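Local coordinates for protein enzyme subtilase SubTY from Bacillus sp. TY145 (Bacillus sp., PDB 5FFN) that probably hydrolyses peptide bonds as a subtilisin-like serine endopeptidase of the subtilase family, at residues A[46-50]-A[97-101]. Sequence-based numbering, arbitrary orientation.
Sequences AGSAE and QAKLW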
ATOM      1  N   ALA A  46     -13.301  12.073  10.441  1.00 21.39           N
ATOM      2  CA  ALA A  46     -14.056  12.040  11.657  1.00 20.89           C
ATOM      3  C   ALA A  46     -15.258  11.165  11.520  1.00 20.46           C
ATOM      4  O   ALA A  46     -15.967  11.240  10.525  1.00 21.65           O
ATOM      5  CB  ALA A  46     -14.446  13.460  12.080  1.00 21.03           C
ATOM      6  N   GLY A  47     -15.458  10.314  12.518  1.00 20.66           N
ATOM      7  CA  GLY A  47     -16.606   9.421  12.597  1.00 21.61           C
ATOM      8  C   GLY A  47     -16.482   8.161  11.766  1.00 21.41           C
ATOM      9  O   GLY A  47     -17.350   7.264  11.829  1.00 22.92           O
ATOM     10  N   SER A  48     -15.379   8.027  11.041  1.00 22.35           N
ATOM     11  CA  SER A  48     -15.181   6.821  10.219  1.00 22.39           C
ATOM     12  C   SER A  48     -14.603   5.646  10.985  1.00 21.93           C
ATOM     13  O   SER A  48     -14.895   4.497  10.658  1.00 21.52           O
ATOM     14  CB  SER A  48     -14.301   7.121   8.996  0.50 22.73           C
ATOM     15  OG  SER A  48     -12.978   7.526   9.343  0.50 23.81           O
ATOM     16  N   ALA A  49     -13.824   5.921  12.023  1.00 21.60           N
ATOM     17  CA  ALA A  49     -13.140   4.844  12.757  1.00 22.41           C
ATOM     18  C   ALA A  49     -14.074   4.079  13.656  1.00 22.56           C
ATOM     19  O   ALA A  49     -14.523   4.615  14.678  1.00 24.99           O
ATOM     20  CB  ALA A  49     -11.976   5.413  13.561  1.00 22.68           C
ATOM     21  N   GLU A  50     -14.370   2.840  13.311  1.00 20.86           N
ATOM     22  CA  GLU A  50     -15.119   1.949  14.171  1.00 21.54           C
ATOM     23  C   GLU A  50     -14.262   1.080  15.070  1.00 20.80           C
ATOM     24  O   GLU A  50     -14.771   0.490  16.033  1.00 21.75           O
ATOM     25  CB  GLU A  50     -16.091   1.077  13.360  1.00 22.06           C
ATOM     26  CG  GLU A  50     -17.226   1.949  12.842  1.00 24.63           C
ATOM     27  CD  GLU A  50     -18.331   1.240  12.104  1.00 27.89           C
ATOM     28  OE1 GLU A  50     -18.133   0.088  11.652  1.00 23.10           O
ATOM     29  OE2 GLU A  50     -19.424   1.887  11.991  1.00 28.79           O
ATOM     30  N   GLN A  97     -17.966   6.536   2.227  1.00 17.55           N
ATOM     31  CA  GLN A  97     -18.937   5.935   3.138  1.00 17.86           C
ATOM     32  C   GLN A  97     -18.472   4.649   3.804  1.00 17.23           C
ATOM     33  O   GLN A  97     -19.203   4.103   4.640  1.00 16.63           O
ATOM     34  CB  GLN A  97     -20.332   5.761   2.472  1.00 17.75           C
ATOM     35  CG  GLN A  97     -21.130   7.087   2.434  1.00 21.46           C
ATOM     36  CD  GLN A  97     -20.669   8.051   1.366  1.00 21.94           C
ATOM     37  OE1 GLN A  97     -20.860   7.772   0.196  1.00 26.69           O
ATOM     38  NE2 GLN A  97     -20.079   9.206   1.754  1.00 24.78           N
ATOM     39  N   ALA A  98     -17.279   4.138   3.435  1.00 15.84           N
ATOM     40  CA  ALA A  98     -16.735   2.943   4.122  1.00 16.26           C
ATOM     41  C   ALA A  98     -16.328   3.340   5.539  1.00 15.73           C
ATOM     42  O   ALA A  98     -16.100   4.520   5.819  1.00 17.25           O
ATOM     43  CB  ALA A  98     -15.529   2.350   3.356  1.00 15.94           C
ATOM     44  N   LYS A  99     -16.244   2.351   6.412  1.00 16.57           N
ATOM     45  CA  LYS A  99     -15.772   2.564   7.775  1.00 15.99           C
ATOM     46  C   LYS A  99     -14.340   2.032   7.928  1.00 15.62           C
ATOM     47  O   LYS A  99     -13.918   1.158   7.202  1.00 14.86           O
ATOM     48  CB  LYS A  99     -16.696   1.914   8.768  1.00 16.20           C
ATOM     49  CG  LYS A  99     -18.049   2.638   8.882  1.00 18.15           C
ATOM     50  CD  LYS A  99     -17.968   4.069   9.380  1.00 21.26           C
ATOM     51  CE  LYS A  99     -19.418   4.661   9.389  1.00 21.69           C
ATOM     52  NZ  LYS A  99     -19.450   6.031   9.985  1.00 22.27           N
ATOM     53  N   LEU A 100     -13.661   2.574   8.928  1.00 15.68           N
ATOM     54  CA  LEU A 100     -12.231   2.368   9.127  1.00 16.05           C
ATOM     55  C   LEU A 100     -11.982   1.506  10.357  1.00 16.05           C
ATOM     56  O   LEU A 100     -12.557   1.722  11.433  1.00 17.65           O
ATOM     57  CB  LEU A 100     -11.510   3.715   9.176  1.00 15.88           C
ATOM     58  CG  LEU A 100     -10.059   3.742   9.647  1.00 16.98           C
ATOM     59  CD1 LEU A 100      -9.128   3.085   8.605  1.00 17.91           C
ATOM     60  CD2 LEU A 100      -9.573   5.125   9.902  1.00 17.74           C
ATOM     61  N   TRP A 101     -11.137   0.488  10.192  1.00 15.60           N
ATOM     62  CA  TRP A 101     -10.536  -0.177  11.339  1.00 15.34           C
ATOM     63  C   TRP A 101      -9.046   0.233  11.321  1.00 16.13           C
ATOM     64  O   TRP A 101      -8.255  -0.232  10.471  1.00 14.93           O
ATOM     65  CB  TRP A 101     -10.709  -1.678  11.312  1.00 14.91           C
ATOM     66  CG  TRP A 101     -12.134  -2.281  11.424  1.00 13.50           C
ATOM     67  CD1 TRP A 101     -13.309  -1.600  11.558  1.00 14.35           C
ATOM     68  CD2 TRP A 101     -12.465  -3.664  11.474  1.00 15.49           C
ATOM     69  NE1 TRP A 101     -14.358  -2.475  11.682  1.00 14.31           N
ATOM     70  CE2 TRP A 101     -13.874  -3.753  11.643  1.00 14.23           C
ATOM     71  CE3 TRP A 101     -11.717  -4.862  11.400  1.00 14.19           C
ATOM     72  CZ2 TRP A 101     -14.538  -4.957  11.693  1.00 13.06           C
ATOM     73  CZ3 TRP A 101     -12.390  -6.060  11.468  1.00 14.96           C
ATOM     74  CH2 TRP A 101     -13.803  -6.100  11.640  1.00 14.13           C
TER
HETATM   75  O   HOH W   1     -16.989  -2.029  12.544  1.00 18.00           O
HETATM   76  O   HOH W   2     -19.509   4.631  12.501  1.00 29.74           O
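A49 and L100 form a parallel beta bridge in which L100 bonds to the residues on either side of A49, its N donating to S48 O (2.9 Å) and its O accepting from E50 N (2.8 Å). The small A49 and the branched L100 share one sheet face, CB of A49 4.4 Å from CD2 of L100. K99 points toward segment 46-50 and bends at chi2 (-63°), which carries its long chain along that segment, CD against S48 O, until NZ donates to G47 O at 3.1 Å. G47 sits at a positive phi (81°), readily adopted without a CB. E50 crosses K99 at about a right angle, its carboxylate against the lysine methylenes, OE2 3.5 Å from CG of K99. One water links OE2 to K99 NZ; another, in the plane of the W101 ring at its edge, takes the NE1 proton and donates to OE1, which also forms a salt bridge with K30. With an alanine at K99, G47 O would probably lose this donor and the E50 carboxylate the methylenes it lies against. The bridge joins strand 49-54 to strand 99-104 at one side of the subtilase sheet; strand 29-35 pairs with the latter's other edge, L100 packs on L81 of helix 72-81, and W101 is broad enough to lie on V124 and E127 of helix 114-131 while its NE1 meets the water.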